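Local coordinates for protein OLD nuclease (Thermus scotoductus, PDB 6P74) that degrades linear and supercoiled double-stranded DNA in the 5' to 3' direction with divalent metal ions, and has DNA-stimulated ATPase activity, at residues Ser54-Ile57 / Pro58-Ile62; Pro107-Glu110 / Gly111-Pro115; Met280-Pro284 / Gln285-Tyr289; Arg327-Arg330 / Asp331-Val335; Val339-Glu342 / Asp343-Ala346. All blocks are in the same frame, centred on the assembly; numbering follows the deposited sequence.

Interaction 1: residues Ser54-Ile57 / Pro58-Ile62; sequences SFRI and PQDFI
The Phe-61 ring takes CG1 of Ile-57 at its edge, in plane, 3.8 Å from CE1, and O of Pro-58 also lies in plane at the rim. NE2 of Gln-59 stands above the guanidinium plane of Arg-56, well off toward its rim. The side chains of Phe-55 and Asp-60 cross at about a right angle, OD2 coming obliquely to within 3.9 Å of ring atom CD2. That carboxylate ties the loop together: OD2 accepts from the backbone N of Arg-56 at 2.8 Å, an almost straight bond that arrives from above the carboxylate plane. In return, N of Asp-60 donates to O of Arg-56 at 2.9 Å. The chain reverses through a cis Ile-57/Pro-58 peptide that leads into a type I beta turn from Pro-58 to Phe-61, in the ATPase-domain loop between helix 34-45 and strand 70-76. Asp-60 CG stands beside its own backbone N (chi1 -76°), the setting that lets OD2 reach back to Arg-56, while OD1 forms a salt bridge with Arg-11. CB of Arg-56 packs on CB of Gln-59 at 3.5 Å. Phe-55 and Phe-61 both rest on Cys-94 and Ile-70; Pro-58 and Gln-59 pack against Asn-30 and Gly-31 of the second subunit.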
# COMPACT_ATOMS: atom_id res chain seq x y z
N SER A 54 -10.42 -2.39 7.65
CA SER A 54 -10.16 -2.04 6.26
C SER A 54 -9.38 -0.75 6.12
O SER A 54 -8.76 -0.53 5.07
CB SER A 54 -11.49 -1.92 5.50
OG SER A 54 -12.24 -3.12 5.56
N PHE A 55 -9.39 0.11 7.13
CA PHE A 55 -8.79 1.43 7.05
C PHE A 55 -7.48 1.48 7.82
O PHE A 55 -7.27 0.74 8.78
CB PHE A 55 -9.74 2.50 7.60
CG PHE A 55 -10.95 2.74 6.75
CD1 PHE A 55 -12.09 1.95 6.89
CD2 PHE A 55 -10.96 3.76 5.81
CE1 PHE A 55 -13.22 2.18 6.10
CE2 PHE A 55 -12.07 4.00 5.02
CZ PHE A 55 -13.20 3.21 5.16
N ARG A 56 -6.59 2.37 7.38
CA ARG A 56 -5.44 2.80 8.17
C ARG A 56 -5.79 4.13 8.83
O ARG A 56 -6.18 5.09 8.14
CB ARG A 56 -4.19 2.91 7.29
CG ARG A 56 -3.89 1.64 6.47
CD ARG A 56 -2.55 1.73 5.73
NE ARG A 56 -1.54 0.82 6.30
CZ ARG A 56 -0.33 0.61 5.79
NH1 ARG A 56 0.05 1.22 4.67
NH2 ARG A 56 0.51 -0.24 6.39
N ILE A 57 -5.69 4.19 10.15
CA ILE A 57 -5.98 5.39 10.93
C ILE A 57 -4.68 5.87 11.55
O ILE A 57 -4.11 5.16 12.39
CB ILE A 57 -7.04 5.13 12.01
CG1 ILE A 57 -8.37 4.74 11.39
CG2 ILE A 57 -7.22 6.36 12.89
CD1 ILE A 57 -8.42 3.31 10.92
N PRO A 58 -4.18 7.07 11.20
CA PRO A 58 -4.90 8.07 10.40
C PRO A 58 -4.55 8.13 8.91
O PRO A 58 -5.11 8.98 8.22
CB PRO A 58 -4.49 9.38 11.08
CG PRO A 58 -3.12 9.07 11.74
CD PRO A 58 -2.89 7.58 11.68
N GLN A 59 -3.66 7.25 8.45
CA GLN A 59 -3.15 7.27 7.07
C GLN A 59 -4.22 7.54 6.00
O GLN A 59 -3.93 8.18 4.99
CB GLN A 59 -2.45 5.94 6.76
CG GLN A 59 -1.08 5.73 7.42
CD GLN A 59 -1.12 4.82 8.65
OE1 GLN A 59 -2.04 4.90 9.48
NE2 GLN A 59 -0.12 3.95 8.78
N ASP A 60 -5.44 7.05 6.20
CA ASP A 60 -6.44 7.11 5.15
C ASP A 60 -7.30 8.37 5.18
O ASP A 60 -8.05 8.61 4.23
CB ASP A 60 -7.33 5.86 5.21
CG ASP A 60 -6.63 4.62 4.66
OD1 ASP A 60 -5.57 4.77 4.00
OD2 ASP A 60 -7.14 3.49 4.89
N PHE A 61 -7.21 9.17 6.23
CA PHE A 61 -7.92 10.43 6.28
C PHE A 61 -7.13 11.52 5.58
O PHE A 61 -5.90 11.52 5.59
CB PHE A 61 -8.16 10.86 7.73
CG PHE A 61 -9.08 9.96 8.49
CD1 PHE A 61 -8.62 8.77 9.04
CD2 PHE A 61 -10.41 10.30 8.66
CE1 PHE A 61 -9.47 7.94 9.75
CE2 PHE A 61 -11.27 9.47 9.38
CZ PHE A 61 -10.80 8.29 9.92
N ILE A 62 -7.85 12.47 4.97
CA ILE A 62 -7.20 13.66 4.43
C ILE A 62 -6.32 14.29 5.51
O ILE A 62 -6.74 14.44 6.66
CB ILE A 62 -8.23 14.69 3.94
CG1 ILE A 62 -7.55 15.86 3.26
CG2 ILE A 62 -9.01 15.25 5.11
CD1 ILE A 62 -8.53 16.71 2.51

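Interaction 2: residues Pro107-Glu110 / Gly111-Pro115; sequences PLDE and GGNVP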
# COMPACT_ATOMS: atom_id res chain seq x y z
N PRO A 107 -27.07 0.91 3.29
CA PRO A 107 -27.82 0.87 2.04
C PRO A 107 -28.61 2.16 1.83
O PRO A 107 -29.09 2.79 2.77
CB PRO A 107 -28.76 -0.33 2.24
CG PRO A 107 -29.08 -0.26 3.71
CD PRO A 107 -27.79 0.23 4.38
N LEU A 108 -28.74 2.52 0.57
CA LEU A 108 -29.43 3.73 0.16
C LEU A 108 -30.44 3.38 -0.92
O LEU A 108 -30.17 2.54 -1.78
CB LEU A 108 -28.45 4.79 -0.40
CG LEU A 108 -27.46 5.48 0.54
CD1 LEU A 108 -26.64 6.48 -0.25
CD2 LEU A 108 -28.19 6.17 1.67
N ASP A 109 -31.59 4.04 -0.88
CA ASP A 109 -32.60 3.85 -1.90
C ASP A 109 -32.43 4.89 -3.01
O ASP A 109 -31.57 5.77 -2.96
CB ASP A 109 -34.01 3.87 -1.29
CG ASP A 109 -34.39 5.24 -0.68
OD1 ASP A 109 -33.73 6.26 -0.98
OD2 ASP A 109 -35.37 5.30 0.10
N GLU A 110 -33.27 4.75 -4.04
CA GLU A 110 -33.31 5.69 -5.16
C GLU A 110 -33.07 7.13 -4.73
O GLU A 110 -32.28 7.85 -5.36
CB GLU A 110 -34.66 5.55 -5.86
CG GLU A 110 -34.79 6.39 -7.09
CD GLU A 110 -36.14 6.21 -7.75
OE1 GLU A 110 -37.01 7.10 -7.58
OE2 GLU A 110 -36.34 5.18 -8.42
N GLY A 111 -33.73 7.57 -3.67
CA GLY A 111 -33.68 8.94 -3.22
C GLY A 111 -32.56 9.29 -2.26
O GLY A 111 -32.61 10.36 -1.65
N GLY A 112 -31.58 8.41 -2.07
CA GLY A 112 -30.44 8.71 -1.23
C GLY A 112 -30.67 8.58 0.26
O GLY A 112 -29.84 9.09 1.03
N ASN A 113 -31.75 7.92 0.68
CA ASN A 113 -32.04 7.69 2.09
C ASN A 113 -31.77 6.24 2.48
O ASN A 113 -31.87 5.33 1.66
CB ASN A 113 -33.49 8.03 2.41
CG ASN A 113 -33.90 9.36 1.87
OD1 ASN A 113 -34.75 9.44 0.97
ND2 ASN A 113 -33.29 10.43 2.38
N VAL A 114 -31.46 6.05 3.75
CA VAL A 114 -31.35 4.70 4.31
C VAL A 114 -32.75 4.23 4.70
O VAL A 114 -33.38 4.83 5.58
CB VAL A 114 -30.40 4.68 5.52
CG1 VAL A 114 -30.34 3.28 6.11
CG2 VAL A 114 -29.01 5.19 5.11
N PRO A 115 -33.26 3.16 4.08
CA PRO A 115 -34.59 2.66 4.45
C PRO A 115 -34.60 2.19 5.90
O PRO A 115 -33.61 1.63 6.39
CB PRO A 115 -34.83 1.50 3.49
CG PRO A 115 -33.79 1.60 2.45
CD PRO A 115 -32.62 2.31 3.06
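Asp-109 and Asn-113 close a tight loop near the end of strand 100-109, a type I turn plus G1 beta bulge whose turn runs from Asp-109 to Gly-112. Backbone bonds come first: N of Gly-112 donates to O of Asp-109 at 2.8 Å, the turn's own bond, and N of Asp-109 donates to O of Asn-113 at 2.9 Å. Gly-112, at the bulge, has positive phi (79°), a backbone shape that suits a residue without a side chain. Side-chain to backbone bonds add a second layer. OD1 of Asp-109 accepts from N of Asn-113 at 3.1 Å, met from above the carboxylate plane, and, through a weak, bent bond, from N of Gly-111 at 3.0 Å. A chi1 of 65° places the Asp-109 carboxylate between its own backbone N and carbonyl carbon, turned back over the turn it holds. Two CA-H...O contacts continue the pairing, from CA of Val-114 to O of Pro-107 and from CA of Leu-108 to O of Asn-113. In the apolar packing, Pro-107 and Pro-115 both rest on Ile-87 of strand 85-97, with whose Thr-88 and Ala-89 Leu-108 makes backbone hydrogen bonds. Across the loop, CD2 of Leu-108 touches CG2 of Val-114 at 3.7 Å and comes within 3.4 Å of the carbonyl O of Gly-112.

Interaction 3: residues Met280-Pro284 / Gln285-Tyr289; sequences MYLHP and QAQRY. With SO4 (sulfate ion), chain J.
His-283 is the N-cap of helix 284-299: its ND1 accepts from the backbone N of Gln-285 at 2.9 Å, the donor nitrogen lying close to the ring plane. With CG anti to the backbone N (chi1 -170°), the imidazole swings forward beside the Gln-285 side chain into this bond, which is consistent with an ND1 without a proton. CD of Pro-284 sits over one face of the ring. Gln-287 has CG beside its own backbone N (chi1 -62°), and the chain then runs extended, back along the helix start, until NE2 donates to O of Leu-282 at 2.8 Å. That oxygen lies in the Gln-287 amide plane, while NE2 stands above the carbonyl plane of Leu-282; OE1 bonds to Ser-311. On the way CG of Gln-287 packs on CB of Leu-282 at 3.6 Å, and CB of Ala-286 meets the same leucine CB at 4.0 Å. Helical bonds begin with N of Gln-287 to O of His-283 and N of Arg-288 to O of Pro-284. Arg-288 is bent at chi3, bringing NH2 to O1 of a sulfate at 2.8 Å, an ion probably from the crystallisation liquor. The loop follows strand 272-276. Leu-282 leans on Ser-253 of helix 246-266, Tyr-289 touches Glu-261 of that helix, and His-283 and Gln-285 pack against Phe-206 of the second subunit.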
# COMPACT_ATOMS: atom_id res chain seq x y z
N MET A 280 0.13 -3.15 -18.51
CA MET A 280 1.48 -3.33 -18.01
C MET A 280 2.05 -4.67 -18.44
O MET A 280 1.39 -5.71 -18.37
CB MET A 280 1.55 -3.16 -16.49
CG MET A 280 2.79 -2.31 -16.16
SD MET A 280 3.01 -1.58 -14.54
CE MET A 280 4.13 -0.22 -14.90
N TYR A 281 3.29 -4.60 -18.93
CA TYR A 281 4.09 -5.72 -19.40
C TYR A 281 3.51 -6.39 -20.63
O TYR A 281 3.83 -7.54 -20.91
CB TYR A 281 4.32 -6.75 -18.28
CG TYR A 281 4.80 -6.09 -17.01
CD1 TYR A 281 5.91 -5.26 -17.01
CD2 TYR A 281 4.10 -6.27 -15.81
CE1 TYR A 281 6.34 -4.64 -15.84
CE2 TYR A 281 4.52 -5.65 -14.64
CZ TYR A 281 5.64 -4.84 -14.66
OH TYR A 281 6.05 -4.22 -13.51
N LEU A 282 2.68 -5.69 -21.39
CA LEU A 282 2.22 -6.17 -22.69
C LEU A 282 2.92 -5.40 -23.80
O LEU A 282 3.09 -4.18 -23.70
CB LEU A 282 0.71 -6.01 -22.87
CG LEU A 282 -0.11 -6.91 -21.98
CD1 LEU A 282 -1.58 -6.51 -22.05
CD2 LEU A 282 0.13 -8.39 -22.37
N HIS A 283 3.30 -6.12 -24.85
CA HIS A 283 3.72 -5.45 -26.07
C HIS A 283 2.61 -4.51 -26.53
O HIS A 283 1.43 -4.81 -26.33
CB HIS A 283 4.04 -6.48 -27.15
CG HIS A 283 4.71 -5.90 -28.36
ND1 HIS A 283 4.02 -5.22 -29.34
CD2 HIS A 283 6.00 -5.91 -28.75
CE1 HIS A 283 4.86 -4.82 -30.28
NE2 HIS A 283 6.07 -5.23 -29.95
N PRO A 284 2.95 -3.37 -27.15
CA PRO A 284 1.90 -2.50 -27.71
C PRO A 284 0.88 -3.23 -28.58
O PRO A 284 -0.31 -2.89 -28.54
CB PRO A 284 2.71 -1.47 -28.52
CG PRO A 284 4.03 -1.41 -27.82
CD PRO A 284 4.30 -2.78 -27.26
N GLN A 285 1.32 -4.18 -29.40
CA GLN A 285 0.40 -4.96 -30.22
C GLN A 285 -0.53 -5.79 -29.36
O GLN A 285 -1.71 -5.96 -29.68
CB GLN A 285 1.19 -5.87 -31.17
CG GLN A 285 0.47 -6.23 -32.45
CD GLN A 285 0.25 -5.03 -33.36
OE1 GLN A 285 0.57 -3.90 -33.00
NE2 GLN A 285 -0.30 -5.28 -34.54
N ALA A 286 -0.02 -6.32 -28.24
CA ALA A 286 -0.87 -7.05 -27.32
C ALA A 286 -1.80 -6.11 -26.57
O ALA A 286 -2.91 -6.51 -26.20
CB ALA A 286 -0.03 -7.85 -26.32
N GLN A 287 -1.35 -4.89 -26.31
CA GLN A 287 -2.22 -3.91 -25.69
C GLN A 287 -3.37 -3.58 -26.61
O GLN A 287 -4.51 -3.42 -26.16
CB GLN A 287 -1.43 -2.65 -25.34
CG GLN A 287 -0.31 -2.85 -24.33
CD GLN A 287 0.49 -1.56 -24.16
OE1 GLN A 287 -0.08 -0.47 -24.21
NE2 GLN A 287 1.80 -1.69 -24.01
N ARG A 288 -3.10 -3.52 -27.91
CA ARG A 288 -4.17 -3.28 -28.86
C ARG A 288 -5.14 -4.45 -28.87
O ARG A 288 -6.36 -4.25 -28.90
CB ARG A 288 -3.60 -3.03 -30.25
CG ARG A 288 -3.25 -1.57 -30.47
CD ARG A 288 -2.69 -1.27 -31.88
NE ARG A 288 -1.23 -1.11 -31.86
CZ ARG A 288 -0.59 0.03 -31.62
NH1 ARG A 288 -1.26 1.17 -31.41
NH2 ARG A 288 0.74 0.04 -31.60
N TYR A 289 -4.62 -5.67 -28.82
CA TYR A 289 -5.50 -6.83 -28.79
C TYR A 289 -6.35 -6.84 -27.51
O TYR A 289 -7.57 -7.02 -27.57
CB TYR A 289 -4.64 -8.10 -28.92
CG TYR A 289 -5.42 -9.38 -28.91
CD1 TYR A 289 -5.84 -9.92 -27.72
CD2 TYR A 289 -5.73 -10.04 -30.09
CE1 TYR A 289 -6.56 -11.09 -27.69
CE2 TYR A 289 -6.46 -11.21 -30.07
CZ TYR A 289 -6.87 -11.73 -28.86
OH TYR A 289 -7.60 -12.89 -28.77
S SO4 J . 4.09 -1.59 -32.85
O1 SO4 J . 2.70 -1.78 -32.45
O2 SO4 J . 4.15 -1.23 -34.27
O3 SO4 J . 4.83 -2.82 -32.64
O4 SO4 J . 4.69 -0.53 -32.04

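Interaction 4: residues Arg327-Arg330 / Asp331-Val335; sequences RKDR and DDRVV. With SO4 (sulfate ion), chain H.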
# COMPACT_ATOMS: atom_id res chain seq x y z
N ARG A 327 -6.62 14.99 -11.66
CA ARG A 327 -5.40 15.73 -11.36
C ARG A 327 -5.64 16.70 -10.21
O ARG A 327 -6.79 16.98 -9.84
CB ARG A 327 -4.87 16.46 -12.60
CG ARG A 327 -5.58 17.71 -12.92
CD ARG A 327 -5.32 18.08 -14.34
NE ARG A 327 -6.59 18.39 -14.96
CZ ARG A 327 -6.77 18.65 -16.25
NH1 ARG A 327 -5.75 18.65 -17.10
NH2 ARG A 327 -8.00 18.90 -16.66
N LYS A 328 -4.53 17.18 -9.63
CA LYS A 328 -4.58 18.13 -8.53
C LYS A 328 -4.52 19.55 -9.07
O LYS A 328 -3.71 19.85 -9.96
CB LYS A 328 -3.44 17.88 -7.54
CG LYS A 328 -3.51 16.52 -6.82
CD LYS A 328 -2.46 16.36 -5.69
CE LYS A 328 -2.61 14.99 -4.97
NZ LYS A 328 -1.88 14.85 -3.67
N ASP A 329 -5.38 20.43 -8.55
CA ASP A 329 -5.41 21.81 -9.01
C ASP A 329 -4.37 22.64 -8.24
O ASP A 329 -3.57 22.11 -7.47
CB ASP A 329 -6.84 22.38 -8.91
CG ASP A 329 -7.25 22.81 -7.49
OD1 ASP A 329 -6.44 22.76 -6.53
OD2 ASP A 329 -8.42 23.21 -7.33
N ARG A 330 -4.39 23.96 -8.46
CA ARG A 330 -3.37 24.82 -7.87
C ARG A 330 -3.17 24.55 -6.39
O ARG A 330 -2.08 24.74 -5.86
CB ARG A 330 -3.72 26.29 -8.10
CG ARG A 330 -3.67 26.70 -9.57
CD ARG A 330 -3.40 28.19 -9.73
NE ARG A 330 -2.79 28.50 -11.03
CZ ARG A 330 -1.50 28.76 -11.21
NH1 ARG A 330 -0.67 28.75 -10.18
NH2 ARG A 330 -1.04 29.02 -12.43
N ASP A 331 -4.21 24.05 -5.71
CA ASP A 331 -4.21 23.92 -4.26
C ASP A 331 -4.01 22.49 -3.78
O ASP A 331 -4.19 22.22 -2.58
CB ASP A 331 -5.52 24.50 -3.70
CG ASP A 331 -5.70 25.97 -4.06
OD1 ASP A 331 -5.17 26.83 -3.32
OD2 ASP A 331 -6.35 26.24 -5.09
N ASP A 332 -3.61 21.57 -4.66
CA ASP A 332 -3.48 20.15 -4.35
C ASP A 332 -4.84 19.49 -4.11
O ASP A 332 -4.95 18.50 -3.39
CB ASP A 332 -2.58 19.90 -3.13
CG ASP A 332 -1.12 19.74 -3.52
OD1 ASP A 332 -0.84 19.46 -4.71
OD2 ASP A 332 -0.25 19.89 -2.62
N ARG A 333 -5.88 20.06 -4.71
CA ARG A 333 -7.24 19.56 -4.61
C ARG A 333 -7.48 18.66 -5.82
O ARG A 333 -7.27 19.09 -6.97
CB ARG A 333 -8.23 20.73 -4.56
CG ARG A 333 -9.67 20.35 -4.81
CD ARG A 333 -10.58 20.83 -3.69
NE ARG A 333 -11.93 20.28 -3.83
CZ ARG A 333 -12.88 20.35 -2.91
NH1 ARG A 333 -12.65 20.95 -1.75
NH2 ARG A 333 -14.08 19.82 -3.14
N VAL A 334 -7.90 17.42 -5.57
CA VAL A 334 -8.14 16.51 -6.69
C VAL A 334 -9.45 16.88 -7.37
O VAL A 334 -10.48 17.10 -6.71
CB VAL A 334 -8.15 15.04 -6.25
CG1 VAL A 334 -8.38 14.15 -7.48
CG2 VAL A 334 -6.83 14.68 -5.63
N VAL A 335 -9.40 16.95 -8.68
CA VAL A 335 -10.48 17.37 -9.54
C VAL A 335 -10.57 16.32 -10.63
O VAL A 335 -9.54 15.85 -11.12
CB VAL A 335 -10.20 18.78 -10.12
CG1 VAL A 335 -11.12 19.10 -11.28
CG2 VAL A 335 -10.33 19.83 -9.02
S SO4 H . -1.00 17.68 -11.71
O1 SO4 H . -1.30 18.98 -12.30
O2 SO4 H . -1.70 16.66 -12.48
O3 SO4 H . 0.44 17.41 -11.74
O4 SO4 H . -1.48 17.65 -10.33
O HOH W 1 -9.26 17.08 -13.79
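OD1 of Asp-329 draws together the tip of a beta hairpin by accepting two backbone N-H groups, from Asp-331 at 2.7 Å and from Arg-333 at 3.3 Å. The two donors reach it from opposite faces of the carboxylate plane, which restrains the group's rotation. A chi1 of 79° sets the carboxylate over the turn. Main-chain bonds surround this centre: N of Asp-332 donates to O of Asp-329 at 2.9 Å, and N of Asp-329 donates to O of Arg-333 at 2.8 Å. With positive phi at Asp-332 (69°), they make a type I turn plus G1 beta bulge. Beyond the turn the strands 323-328 and 334-337 run antiparallel. Arg-327 and Val-335 form a hydrogen-bonded pair, linked in both directions, while Lys-328 and Val-334 form a non-hydrogen-bonded pair whose side chains share one side of the sheet, CG of the lysine 4.0 Å from CG2 of the valine. Outside the pairing, a water joins NE of Arg-327 to O of Val-335, and N of Lys-328 donates to sulfate O4 at 3.2 Å, an ion probably from the crystallisation liquor. Farther out, Arg-333 forms a salt bridge with Glu-14, Val-334 packs on Leu-13 of strand 13-19, and the Lys-328 side chain approaches Ala-32 of the inferred ATP-binding loop. Two carboxylates come close at the tip, with OD2 of Asp-331 3.8 Å from OD1 of Asp-329; the two N-H groups held by OD1 would probably offset part of this repulsion and stabilise the ionised form of Asp-329.

Interaction 5: residues Val339-Glu342 / Asp343-Ala346; sequences VREE and DKSA
Backbone N of Lys-344 donates to O of Glu-341 at 3.0 Å, a sound bond (159° at the hydrogen) although the donor stands well above the carbonyl plane. The side chains of the same two residues meet again farther out: NZ of Lys-344 bonds to OE2 of Glu-341 at 3.2 Å as a salt bridge. Glu-341 is bent at chi2 (-71°), which curls its carboxylate back toward the lysine, whereas Lys-344 runs extended beyond CG and lays CE within 3.4 Å of OE2. One residue earlier, N of Asp-343 donates to O of Arg-340. Arg-340 turns its NE to OE2 of Glu-342 at 3.0 Å, a second salt bridge; the oxygen lies near the guanidinium plane but is approached from above its own carboxylate. Glu-342 and Asp-343 lie side by side, pointing the same way, with OE1 and OD1 3.6 Å apart, a like-charge approach that Arg-340 probably eases. CG1 of Val-339 touches CG of Lys-344 at 4.0 Å, and the valine also packs on Phe-320. Bonds that span three residues, with acidic side chains among the first residues, mark this as the opening turn of helix 341-355, entered from strand 334-337 on the surface of the ATPase domain.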
# COMPACT_ATOMS: atom_id res chain seq x y z
N VAL A 339 -16.64 14.36 -20.08
CA VAL A 339 -17.69 14.97 -20.89
C VAL A 339 -19.00 14.90 -20.11
O VAL A 339 -19.45 13.81 -19.72
CB VAL A 339 -17.81 14.29 -22.25
CG1 VAL A 339 -18.82 15.02 -23.09
CG2 VAL A 339 -16.46 14.28 -22.98
N ARG A 340 -19.60 16.06 -19.85
CA ARG A 340 -20.89 16.12 -19.17
C ARG A 340 -22.00 15.57 -20.06
O ARG A 340 -21.92 15.61 -21.29
CB ARG A 340 -21.21 17.56 -18.77
CG ARG A 340 -20.22 18.19 -17.79
CD ARG A 340 -20.64 19.60 -17.34
NE ARG A 340 -21.91 19.59 -16.60
CZ ARG A 340 -22.08 19.13 -15.36
NH1 ARG A 340 -21.05 18.61 -14.68
NH2 ARG A 340 -23.28 19.16 -14.79
N GLU A 341 -23.05 15.05 -19.42
CA GLU A 341 -24.18 14.48 -20.14
C GLU A 341 -24.77 15.46 -21.16
O GLU A 341 -24.92 15.13 -22.34
CB GLU A 341 -25.25 14.02 -19.14
CG GLU A 341 -25.10 12.56 -18.74
CD GLU A 341 -25.49 11.64 -19.88
OE1 GLU A 341 -26.42 12.02 -20.63
OE2 GLU A 341 -24.87 10.56 -20.02
N GLU A 342 -25.13 16.65 -20.70
CA GLU A 342 -25.56 17.73 -21.58
C GLU A 342 -24.75 17.80 -22.87
O GLU A 342 -25.31 17.94 -23.97
CB GLU A 342 -25.45 19.04 -20.82
CG GLU A 342 -24.20 19.05 -19.96
CD GLU A 342 -24.13 20.20 -18.98
OE1 GLU A 342 -23.56 21.26 -19.34
OE2 GLU A 342 -24.63 20.02 -17.85
N ASP A 343 -23.43 17.69 -22.76
CA ASP A 343 -22.53 17.94 -23.87
C ASP A 343 -22.30 16.74 -24.78
O ASP A 343 -21.74 16.92 -25.88
CB ASP A 343 -21.18 18.42 -23.33
CG ASP A 343 -21.31 19.73 -22.59
OD1 ASP A 343 -22.41 20.31 -22.63
OD2 ASP A 343 -20.32 20.17 -21.96
N LYS A 344 -22.72 15.54 -24.38
CA LYS A 344 -22.38 14.34 -25.14
C LYS A 344 -22.91 14.41 -26.57
O LYS A 344 -22.23 13.99 -27.51
CB LYS A 344 -22.91 13.10 -24.43
CG LYS A 344 -22.07 12.67 -23.22
CD LYS A 344 -22.50 11.29 -22.73
CE LYS A 344 -21.78 10.85 -21.47
NZ LYS A 344 -22.13 9.42 -21.14
N SER A 345 -24.12 14.93 -26.77
CA SER A 345 -24.71 14.84 -28.09
C SER A 345 -24.00 15.76 -29.09
O SER A 345 -23.80 15.39 -30.24
CB SER A 345 -26.20 15.16 -28.03
OG SER A 345 -26.36 16.55 -27.89
N ALA A 346 -23.61 16.97 -28.67
CA ALA A 346 -22.87 17.85 -29.56
C ALA A 346 -21.52 17.26 -29.95
O ALA A 346 -21.13 17.29 -31.13
CB ALA A 346 -22.69 19.23 -28.91

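How the interactions relate
All five contacts are local, and none touches another beyond the chain join between interactions 4 and 5, where a hairpin leads into a helix. Interactions 4 and 5 lie at the surface, while 1, 2 and 3 are partly buried. Interactions 2 and 4 share a chemistry, an aspartate gripping a type I turn, yet one ends a strand of the antiparallel sheet and the other joins edge strand 334-337 of the mixed sheet to its neighbour 323-328. Interactions 3 and 5 both start helices, the first by a histidine cap, the second by backbone bonds with surface salt bridges beside them. Interactions 1 and 3 both touch the second subunit, their centres 35 Å apart.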